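Local coordinates for protein haemagglutinin I (Physarum polycephalum, PDB 3A5P) that is a haemagglutinin, a lectin that probably binds carbohydrates through what appears to be a minimal domain of the legume lectin fold, at residues A[4-10]-A[74-80]; A[66-71]-A[88-92]. Numbering follows the deposited sequence.

Interaction 1. Residues A[4-10]-A[74-80]; sequences SVQIVDN and GVATATF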
loop_
_atom_site.group_PDB
_atom_site.type_symbol
_atom_site.label_atom_id
_atom_site.label_comp_id
_atom_site.label_asym_id
_atom_site.label_seq_id
_atom_site.Cartn_x
_atom_site.Cartn_y
_atom_site.Cartn_z
ATOM N N SER A 4 -10.288 -13.925 -0.805
ATOM C CA SER A 4 -10.676 -12.566 -1.166
ATOM C C SER A 4 -10.594 -11.683 0.078
ATOM O O SER A 4 -10.388 -12.190 1.194
ATOM C CB SER A 4 -12.092 -12.556 -1.746
ATOM O OG SER A 4 -13.035 -12.916 -0.747
ATOM N N VAL A 5 -10.746 -10.368 -0.124
ATOM C CA VAL A 5 -10.799 -9.413 0.978
ATOM C C VAL A 5 -12.091 -8.597 0.838
ATOM O O VAL A 5 -12.372 -8.026 -0.239
ATOM C CB VAL A 5 -9.575 -8.449 1.016
ATOM C CG1 VAL A 5 -9.700 -7.482 2.200
ATOM C CG2 VAL A 5 -8.255 -9.236 1.119
ATOM N N GLN A 6 -12.880 -8.577 1.915
ATOM C CA GLN A 6 -14.106 -7.764 1.988
ATOM C C GLN A 6 -13.859 -6.580 2.905
ATOM O O GLN A 6 -13.214 -6.713 3.932
ATOM C CB GLN A 6 -15.255 -8.582 2.557
ATOM C CG GLN A 6 -15.856 -9.547 1.550
ATOM C CD GLN A 6 -16.734 -8.823 0.556
ATOM O OE1 GLN A 6 -17.585 -7.990 0.937
ATOM N NE2 GLN A 6 -16.528 -9.104 -0.720
ATOM N N ILE A 7 -14.381 -5.416 2.546
ATOM C CA ILE A 7 -14.177 -4.234 3.391
ATOM C C ILE A 7 -15.530 -3.677 3.837
ATOM O O ILE A 7 -16.449 -3.515 3.020
ATOM C CB ILE A 7 -13.276 -3.164 2.702
ATOM C CG1 ILE A 7 -13.864 -2.751 1.346
ATOM C CG2 ILE A 7 -11.814 -3.684 2.552
ATOM C CD1 ILE A 7 -13.247 -1.499 0.735
ATOM N N VAL A 8 -15.668 -3.452 5.143
ATOM C CA VAL A 8 -16.911 -2.917 5.710
ATOM C C VAL A 8 -16.549 -1.585 6.332
ATOM O O VAL A 8 -15.717 -1.533 7.243
ATOM C CB VAL A 8 -17.549 -3.873 6.777
ATOM C CG1 VAL A 8 -18.771 -3.249 7.404
ATOM C CG2 VAL A 8 -17.902 -5.242 6.161
ATOM N N ASP A 9 -17.153 -0.518 5.807
ATOM C CA ASP A 9 -16.850 0.835 6.234
ATOM C C ASP A 9 -17.870 1.322 7.268
ATOM O O ASP A 9 -18.924 1.859 6.916
ATOM C CB ASP A 9 -16.840 1.760 5.014
ATOM C CG ASP A 9 -16.474 3.206 5.357
ATOM O OD1 ASP A 9 -16.083 3.506 6.503
ATOM O OD2 ASP A 9 -16.579 4.054 4.450
ATOM N N ASN A 10 -17.561 1.110 8.540
ATOM C CA ASN A 10 -18.369 1.688 9.618
ATOM C C ASN A 10 -17.678 2.883 10.258
ATOM O O ASN A 10 -17.894 3.188 11.434
ATOM C CB ASN A 10 -18.748 0.636 10.662
ATOM C CG ASN A 10 -19.728 -0.380 10.117
ATOM O OD1 ASN A 10 -20.502 -0.076 9.203
ATOM N ND2 ASN A 10 -19.655 -1.605 10.616
ATOM N N GLY A 74 -11.324 -18.716 1.149
ATOM C CA GLY A 74 -11.206 -17.736 2.236
ATOM C C GLY A 74 -11.768 -16.357 1.917
ATOM O O GLY A 74 -11.709 -15.896 0.778
ATOM N N VAL A 75 -12.355 -15.715 2.934
ATOM C CA VAL A 75 -12.813 -14.335 2.828
ATOM C C VAL A 75 -12.327 -13.618 4.078
ATOM O O VAL A 75 -12.804 -13.884 5.181
ATOM C CB VAL A 75 -14.369 -14.229 2.719
ATOM C CG1 VAL A 75 -14.810 -12.769 2.594
ATOM C CG2 VAL A 75 -14.881 -15.034 1.539
ATOM N N ALA A 76 -11.329 -12.749 3.915
ATOM C CA ALA A 76 -10.879 -11.931 5.030
ATOM C C ALA A 76 -11.689 -10.631 5.002
ATOM O O ALA A 76 -11.637 -9.876 4.027
ATOM C CB ALA A 76 -9.388 -11.651 4.937
ATOM N N THR A 77 -12.465 -10.401 6.047
ATOM C CA THR A 77 -13.299 -9.199 6.107
ATOM C C THR A 77 -12.664 -8.206 7.070
ATOM O O THR A 77 -12.440 -8.537 8.236
ATOM C CB THR A 77 -14.738 -9.538 6.551
ATOM O OG1 THR A 77 -15.309 -10.458 5.607
ATOM C CG2 THR A 77 -15.590 -8.238 6.598
ATOM N N ALA A 78 -12.372 -6.998 6.576
ATOM C CA ALA A 78 -11.824 -5.925 7.418
ATOM C C ALA A 78 -12.919 -4.906 7.671
ATOM O O ALA A 78 -13.425 -4.286 6.721
ATOM C CB ALA A 78 -10.614 -5.271 6.750
ATOM N N THR A 79 -13.272 -4.737 8.947
ATOM C CA THR A 79 -14.319 -3.791 9.348
ATOM C C THR A 79 -13.683 -2.569 10.003
ATOM O O THR A 79 -12.962 -2.685 11.008
ATOM C CB THR A 79 -15.392 -4.434 10.294
ATOM O OG1 THR A 79 -15.958 -5.588 9.659
ATOM C CG2 THR A 79 -16.537 -3.420 10.625
ATOM N N PHE A 80 -13.990 -1.405 9.438
ATOM C CA PHE A 80 -13.414 -0.145 9.881
ATOM C C PHE A 80 -14.347 0.626 10.793
ATOM O O PHE A 80 -15.510 0.767 10.494
ATOM C CB PHE A 80 -13.036 0.685 8.656
ATOM C CG PHE A 80 -11.879 0.096 7.907
ATOM C CD1 PHE A 80 -10.584 0.579 8.119
ATOM C CD2 PHE A 80 -12.076 -0.988 7.052
ATOM C CE1 PHE A 80 -9.496 0.003 7.429
ATOM C CE2 PHE A 80 -10.990 -1.593 6.371
ATOM C CZ PHE A 80 -9.709 -1.089 6.569
HETATM O O HOH W 1 -13.216 -15.717 -1.576
#
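Phe80 slants its ring against Ile7 of the neighbouring strand, with Ile7 CG2 4.4 Å from Phe80 CE2, and turns an edge to the carbonyl of Val8. An aromatic ring suits this place because it reaches Leu17, Val32 and Val34 of the facing sheet; on the same face Val5 touches Leu19 and Val32. Ala76 and Ala78 are small enough to leave room for these larger neighbours. Asp9 ends this largely apolar face, its carboxylate taking hydrogen bonds from the backbone N of Ala11, Leu13 and Gly14.

Residues 4-10 and 74-80 are parallel strands, in register from Ser4 beside Val75 to Asp9 beside Phe80, their axes 25° apart. The even-numbered residues of 4-10 carry the bonding: Gln6 N donates to Ala76 O (2.8 Å) and Gln6 O accepts from Ala78 N (2.8 Å), while Val8 N reaches Ala78 O at 2.9 Å and Val8 O takes Phe80 N at 2.8 Å. Ser4 N to Gly74 O (2.9 Å) is the first bond within these segments, and a weak one from Asn10 N to Phe80 O (2.9 Å) the last. CA-H...O contacts such as Val5 CA to Ala76 O (3.2 Å) accompany the N-H...O bonds.

The other face mixes polar and branched residues. Gln6 CG rests 3.5 Å from Val75 CG1, Val8 CG2 lies 3.8 Å from Thr77 CG2, and a water joins Ser4 OG (2.9 Å) to Gly74 O (2.8 Å). Backbone hydrogen bonds thus fix the pairing, whereas the faces differ: one, largely apolar, suits packing between sheets, the other is compatible with water.

Interaction 2. Residues A[66-71]-A[88-92]; sequences FQLGYE and ISTGF
A very short hydrogen bond, 2.6 Å from Thr90 OG1 to Gly69 O, ties the end of one strand to the turn that follows another, where no backbone ladder joins the two segments. Build 66-70 as extended strand, with 71 leaving it, and 88-89 as the end of a second strand; the end-to-end directions of the segments lie 42° apart, and the closest CA pair is Tyr70 and Phe92, at 5.8 Å.

Thr90 (phi/psi -112/-7, chi1 p) starts the turn. Its OG1 also accepts from Phe92 N (3.3 Å), and Ser89 OG accepts from Gly91 N (3.2 Å), making two overlapping ST turns. Gly91 has phi/psi of 88/0, where a CB would strike the preceding carbonyl. Phe92 CB comes 3.4 Å from Gly69 O; a water bridges Gly69 N (2.9 Å) and Phe92 O (2.5 Å).

Set Phe92 at chi1 m, chi2 -97°, so that one ring face covers Tyr70 C and Glu71 N: Tyr70 CA makes an off-centre CH-pi contact 4.2 Å from the ring centroid, 29° off the normal, and Glu71 CG reaches Phe92 CE1 at 3.6 Å. Ser53 holds the Glu71 carboxylate, and Val2 the Tyr70 hydroxyl.

At the other end, Leu68 (chi1 m, chi2 t) brings CD1 to 3.7 Å from CG2 of Ile88 (chi1 m, chi2 t) and CB to 3.8 Å from Thr90 CG2, while Phe66, chi1 p, meets Ile88 CD1 at 3.9 Å from CZ, at its ring edge. Leu68, Ile88 and Phe66 fill space between facing sheets, consistent with a beta sandwich of the legume lectin kind.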
loop_
_atom_site.group_PDB
_atom_site.type_symbol
_atom_site.label_atom_id
_atom_site.label_comp_id
_atom_site.label_asym_id
_atom_site.label_seq_id
_atom_site.Cartn_x
_atom_site.Cartn_y
_atom_site.Cartn_z
ATOM N N PHE A 66 -0.421 -9.926 12.147
ATOM C CA PHE A 66 -0.878 -11.268 12.557
ATOM C C PHE A 66 -1.151 -12.115 11.336
ATOM O O PHE A 66 -1.090 -11.616 10.205
ATOM C CB PHE A 66 -2.145 -11.222 13.452
ATOM C CG PHE A 66 -3.161 -10.170 13.046
ATOM C CD1 PHE A 66 -3.984 -10.356 11.927
ATOM C CD2 PHE A 66 -3.289 -8.986 13.785
ATOM C CE1 PHE A 66 -4.923 -9.370 11.548
ATOM C CE2 PHE A 66 -4.221 -7.996 13.413
ATOM C CZ PHE A 66 -5.041 -8.200 12.297
ATOM N N GLN A 67 -1.495 -13.381 11.559
ATOM C CA GLN A 67 -1.860 -14.260 10.473
ATOM C C GLN A 67 -3.251 -14.800 10.728
ATOM O O GLN A 67 -3.604 -15.108 11.885
ATOM C CB GLN A 67 -0.857 -15.406 10.373
ATOM C CG GLN A 67 -1.012 -16.267 9.130
ATOM C CD GLN A 67 0.100 -17.316 9.043
ATOM O OE1 GLN A 67 -0.075 -18.447 9.501
ATOM N NE2 GLN A 67 1.259 -16.920 8.506
ATOM N N LEU A 68 -4.018 -14.924 9.646
ATOM C CA LEU A 68 -5.379 -15.444 9.651
ATOM C C LEU A 68 -5.383 -16.833 9.010
ATOM O O LEU A 68 -4.575 -17.110 8.121
ATOM C CB LEU A 68 -6.269 -14.557 8.790
ATOM C CG LEU A 68 -6.119 -13.023 8.898
ATOM C CD1 LEU A 68 -6.753 -12.345 7.685
ATOM C CD2 LEU A 68 -6.780 -12.558 10.175
ATOM N N GLY A 69 -6.307 -17.677 9.444
ATOM C CA GLY A 69 -6.484 -19.010 8.858
ATOM C C GLY A 69 -7.848 -19.156 8.212
ATOM O O GLY A 69 -8.821 -18.450 8.573
ATOM N N TYR A 70 -7.926 -20.068 7.253
ATOM C CA TYR A 70 -9.195 -20.368 6.605
ATOM C C TYR A 70 -9.239 -21.784 6.025
ATOM O O TYR A 70 -8.206 -22.426 5.785
ATOM C CB TYR A 70 -9.542 -19.304 5.529
ATOM C CG TYR A 70 -8.690 -19.344 4.270
ATOM C CD1 TYR A 70 -9.080 -20.112 3.163
ATOM C CD2 TYR A 70 -7.486 -18.619 4.181
ATOM C CE1 TYR A 70 -8.314 -20.159 2.004
ATOM C CE2 TYR A 70 -6.692 -18.665 3.005
ATOM C CZ TYR A 70 -7.121 -19.447 1.927
ATOM O OH TYR A 70 -6.366 -19.524 0.781
ATOM N N GLU A 71 -10.462 -22.259 5.843
ATOM C CA GLU A 71 -10.740 -23.479 5.113
ATOM C C GLU A 71 -11.576 -23.085 3.904
ATOM O O GLU A 71 -12.236 -22.041 3.913
ATOM C CB GLU A 71 -11.529 -24.455 5.996
ATOM C CG GLU A 71 -10.852 -24.827 7.300
ATOM C CD GLU A 71 -9.589 -25.661 7.105
ATOM O OE1 GLU A 71 -9.408 -26.247 6.004
ATOM O OE2 GLU A 71 -8.785 -25.718 8.058
ATOM N N ILE A 88 -10.290 -7.585 11.687
ATOM C CA ILE A 88 -10.143 -8.487 10.536
ATOM C C ILE A 88 -10.459 -9.925 10.927
ATOM O O ILE A 88 -9.919 -10.436 11.899
ATOM C CB ILE A 88 -8.723 -8.407 9.920
ATOM C CG1 ILE A 88 -8.376 -6.936 9.606
ATOM C CG2 ILE A 88 -8.646 -9.273 8.667
ATOM C CD1 ILE A 88 -6.915 -6.686 9.238
ATOM N N SER A 89 -11.361 -10.548 10.178
ATOM C CA SER A 89 -11.806 -11.889 10.498
ATOM C C SER A 89 -12.004 -12.717 9.234
ATOM O O SER A 89 -12.362 -12.179 8.183
ATOM C CB SER A 89 -13.116 -11.825 11.289
ATOM O OG SER A 89 -13.560 -13.150 11.562
ATOM N N THR A 90 -11.780 -14.026 9.342
ATOM C CA THR A 90 -12.079 -14.964 8.249
ATOM C C THR A 90 -13.239 -15.905 8.614
ATOM O O THR A 90 -13.697 -16.700 7.783
ATOM C CB THR A 90 -10.867 -15.864 7.936
ATOM O OG1 THR A 90 -10.434 -16.475 9.160
ATOM C CG2 THR A 90 -9.708 -15.045 7.352
ATOM N N GLY A 91 -13.692 -15.841 9.862
ATOM C CA GLY A 91 -14.661 -16.831 10.350
ATOM C C GLY A 91 -14.002 -18.069 10.933
ATOM O O GLY A 91 -14.692 -18.995 11.368
ATOM N N PHE A 92 -12.669 -18.096 10.933
ATOM C CA PHE A 92 -11.905 -19.174 11.573
ATOM C C PHE A 92 -10.979 -18.586 12.609
ATOM O O PHE A 92 -10.203 -17.685 12.317
ATOM C CB PHE A 92 -11.123 -19.988 10.538
ATOM C CG PHE A 92 -11.997 -20.606 9.497
ATOM C CD1 PHE A 92 -12.421 -21.932 9.614
ATOM C CD2 PHE A 92 -12.427 -19.856 8.400
ATOM C CE1 PHE A 92 -13.262 -22.489 8.648
ATOM C CE2 PHE A 92 -13.241 -20.400 7.431
ATOM C CZ PHE A 92 -13.670 -21.722 7.550
HETATM O O HOH W 2 -7.765 -17.230 11.917
#

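In the fold
Interaction 1 and interaction 2 have centres about 11 Å apart, and their segments alternate along the chain: 4-10, 66-71, 74-80, 88-92. Interaction 1 is a pairing within the mixed sheet, whereas interaction 2 reaches from that sheet to strand 63-70 at the margin of the antiparallel one. Strand 74-81 pairs with 3-10 in interaction 1 and borders strand 85-89 of interaction 2, so the contacts meet directly: Thr77 N is 2.8 Å from Ser89 O, a probable hydrogen bond, and Ala76 CB packs 3.9 Å from Leu68 CD1. In-sheet pairing and packing between sheets thus adjoin, joining early and late parts of this all-beta chain into one compact sandwich.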